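Local coordinates for protein dehydrogenase (Sinorhizobium meliloti, PDB 3UOE) that probably acts as an oxidoreductase of the malate/L-lactate dehydrogenase (LDH2/MDH2) family, at residues A[205-210]-A[234-239]. Numbering follows the deposited sequence.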
ATOM      1  N   GLY A 205      17.055   1.592 -11.578  1.00 14.35           N
ATOM      2  CA  GLY A 205      17.350   0.739 -12.712  1.00 14.98           C
ATOM      3  C   GLY A 205      17.128   1.462 -14.028  1.00 15.45           C
ATOM      4  O   GLY A 205      17.962   1.383 -14.930  1.00 17.22           O
ATOM      5  N   LYS A 206      16.009   2.173 -14.137  1.00 15.22           N
ATOM      6  CA  LYS A 206      15.698   2.927 -15.348  1.00 14.83           C
ATOM      7  C   LYS A 206      16.643   4.105 -15.533  1.00 16.40           C
ATOM      8  O   LYS A 206      16.997   4.453 -16.657  1.00 17.80           O
ATOM      9  CB  LYS A 206      14.255   3.428 -15.337  1.00 16.24           C
ATOM     10  CG  LYS A 206      13.854   4.133 -16.618  1.00 18.88           C
ATOM     11  CD  LYS A 206      12.533   4.834 -16.465  1.00 22.28           C
ATOM     12  CE  LYS A 206      11.380   3.850 -16.466  1.00 32.29           C
ATOM     13  NZ  LYS A 206      11.084   3.375 -17.845  1.00 34.21           N
ATOM     14  N   ILE A 207      17.052   4.724 -14.434  1.00 13.94           N
ATOM     15  CA  ILE A 207      17.982   5.831 -14.539  1.00 16.69           C
ATOM     16  C   ILE A 207      19.343   5.324 -15.011  1.00 14.86           C
ATOM     17  O   ILE A 207      19.998   5.969 -15.823  1.00 14.90           O
ATOM     18  CB  ILE A 207      18.102   6.626 -13.218  1.00 18.31           C
ATOM     19  CG1 ILE A 207      16.888   7.540 -13.041  1.00 15.67           C
ATOM     20  CG2 ILE A 207      19.382   7.463 -13.197  1.00 14.91           C
ATOM     21  CD1 ILE A 207      16.872   8.266 -11.709  1.00 12.37           C
ATOM     22  N   ASN A 208      19.747   4.161 -14.510  1.00 14.90           N
ATOM     23  CA  ASN A 208      21.012   3.548 -14.908  1.00 17.58           C
ATOM     24  C   ASN A 208      21.021   3.281 -16.402  1.00 18.20           C
ATOM     25  O   ASN A 208      22.009   3.553 -17.083  1.00 18.06           O
ATOM     26  CB  ASN A 208      21.254   2.247 -14.145  1.00 16.36           C
ATOM     27  CG  ASN A 208      21.465   2.473 -12.661  1.00 19.77           C
ATOM     28  OD1 ASN A 208      21.728   3.592 -12.221  1.00 23.73           O
ATOM     29  ND2 ASN A 208      21.345   1.414 -11.882  1.00 21.11           N
ATOM     30  N   ASN A 209      19.901   2.767 -16.902  1.00 17.45           N
ATOM     31  CA  ASN A 209      19.720   2.552 -18.329  1.00 16.74           C
ATOM     32  C   ASN A 209      19.887   3.846 -19.123  1.00 18.82           C
ATOM     33  O   ASN A 209      20.481   3.843 -20.203  1.00 21.04           O
ATOM     34  CB  ASN A 209      18.364   1.906 -18.614  1.00 14.63           C
ATOM     35  CG  ASN A 209      18.076   1.786 -20.101  1.00 20.27           C
ATOM     36  OD1 ASN A 209      17.637   2.747 -20.743  1.00 22.27           O
ATOM     37  ND2 ASN A 209      18.317   0.598 -20.658  1.00 20.16           N
ATOM     38  N   HIS A 210      19.381   4.956 -18.592  1.00 14.99           N
ATOM     39  CA  HIS A 210      19.640   6.242 -19.223  1.00 16.95           C
ATOM     40  C   HIS A 210      21.125   6.613 -19.180  1.00 20.09           C
ATOM     41  O   HIS A 210      21.712   6.973 -20.205  1.00 20.84           O
ATOM     42  CB  HIS A 210      18.800   7.349 -18.594  1.00 18.95           C
ATOM     43  CG  HIS A 210      17.379   7.369 -19.064  1.00 18.52           C
ATOM     44  ND1 HIS A 210      16.831   8.444 -19.731  1.00 19.14           N
ATOM     45  CD2 HIS A 210      16.395   6.446 -18.962  1.00 15.95           C
ATOM     46  CE1 HIS A 210      15.566   8.185 -20.013  1.00 17.19           C
ATOM     47  NE2 HIS A 210      15.278   6.978 -19.559  1.00 18.98           N
ATOM     48  N   HIS A 234      23.848  10.550 -14.795  1.00 14.10           N
ATOM     49  CA  HIS A 234      25.026  10.249 -13.988  1.00 18.01           C
ATOM     50  C   HIS A 234      24.991  11.029 -12.682  1.00 14.86           C
ATOM     51  O   HIS A 234      25.408  10.527 -11.642  1.00 16.62           O
ATOM     52  CB  HIS A 234      26.318  10.553 -14.752  1.00 16.71           C
ATOM     53  CG  HIS A 234      26.466   9.763 -16.013  1.00 19.57           C
ATOM     54  ND1 HIS A 234      26.804   8.427 -16.018  1.00 22.93           N
ATOM     55  CD2 HIS A 234      26.304  10.119 -17.309  1.00 17.47           C
ATOM     56  CE1 HIS A 234      26.849   7.994 -17.266  1.00 19.71           C
ATOM     57  NE2 HIS A 234      26.546   8.998 -18.067  1.00 16.99           N
ATOM     58  N   ALA A 235      24.507  12.261 -12.743  1.00 14.86           N
ATOM     59  CA  ALA A 235      24.318  13.051 -11.536  1.00 16.74           C
ATOM     60  C   ALA A 235      23.236  12.379 -10.683  1.00 15.76           C
ATOM     61  O   ALA A 235      23.448  12.064  -9.514  1.00 12.86           O
ATOM     62  CB  ALA A 235      23.926  14.497 -11.892  1.00 12.54           C
ATOM     63  N   ALA A 236      22.081  12.137 -11.294  1.00 15.64           N
ATOM     64  CA  ALA A 236      20.994  11.429 -10.628  1.00 14.51           C
ATOM     65  C   ALA A 236      21.470  10.168  -9.903  1.00 14.42           C
ATOM     66  O   ALA A 236      21.025   9.888  -8.797  1.00 13.86           O
ATOM     67  CB  ALA A 236      19.885  11.095 -11.634  1.00 12.81           C
ATOM     68  N   GLN A 237      22.375   9.410 -10.525  1.00 14.51           N
ATOM     69  CA  GLN A 237      22.843   8.156  -9.939  1.00 16.88           C
ATOM     70  C   GLN A 237      23.428   8.396  -8.548  1.00 15.46           C
ATOM     71  O   GLN A 237      23.280   7.577  -7.645  1.00 13.07           O
ATOM     72  CB  GLN A 237      23.872   7.461 -10.843  1.00 16.79           C
ATOM     73  CG  GLN A 237      23.268   6.696 -12.029  1.00 17.52           C
ATOM     74  CD  GLN A 237      24.305   5.882 -12.813  1.00 18.04           C
ATOM     75  OE1 GLN A 237      25.408   6.348 -13.070  1.00 19.14           O
ATOM     76  NE2 GLN A 237      23.941   4.665 -13.194  1.00 19.26           N
ATOM     77  N   ALA A 238      24.086   9.533  -8.386  1.00 12.56           N
ATOM     78  CA  ALA A 238      24.724   9.863  -7.124  1.00 17.52           C
ATOM     79  C   ALA A 238      23.821  10.742  -6.271  1.00 17.41           C
ATOM     80  O   ALA A 238      24.227  11.200  -5.196  1.00 17.63           O
ATOM     81  CB  ALA A 238      26.063  10.557  -7.377  1.00 14.93           C
ATOM     82  N   GLY A 239      22.597  10.972  -6.748  1.00 14.21           N
ATOM     83  CA  GLY A 239      21.677  11.876  -6.081  1.00 12.47           C
ATOM     84  C   GLY A 239      20.529  11.179  -5.373  1.00 12.15           C
ATOM     85  O   GLY A 239      20.733  10.225  -4.629  1.00 12.42           O
TER
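The segments 205-210 and 234-239 come nearest at Asn-208 and Gln-237, whose CA atoms are 7.0 Å apart. This is a small helix-helix contact in the LDH2/MDH2 family fold. The segment 205-210 belongs to helix 204-213. The segment 234-239 takes in most of the short helix 233-237. The contact buries 183 Å² and has an apolar part and a polar part. In the apolar part, CG2 of Ile-207 meets CB of Ala-236 at 4.0 Å. The same methyl also lies 4.1 Å from CG of Gln-237. Chi1 of -77° sets CG2 anti to the backbone N of Ile-207, where it faces Ala-236; CD1, on the other branch, reaches the same alanine methyl. Ile-207 and Gln-237 run past each other in opposite directions. Both Ile-207 and Ala-236 are buried, and Ile-217 in the intervening loop also touches Ala-236. At the partly open polar side, the Gln-237 chain is extended beyond CG, which carries its amide across to helix 204-213. The Gln-237 side chain also touches Ala-211 of that helix. The two amide planes are turned 71° apart. A single hydrogen bond joins them: NE2 of Gln-237 donates to OD1 of Asn-208 at 2.6 Å. The N-H points almost straight at the oxygen (165°), and OD1 lies close to the glutamine amide plane, but NE2 sits above the asparagine carbonyl plane, off its lone pairs.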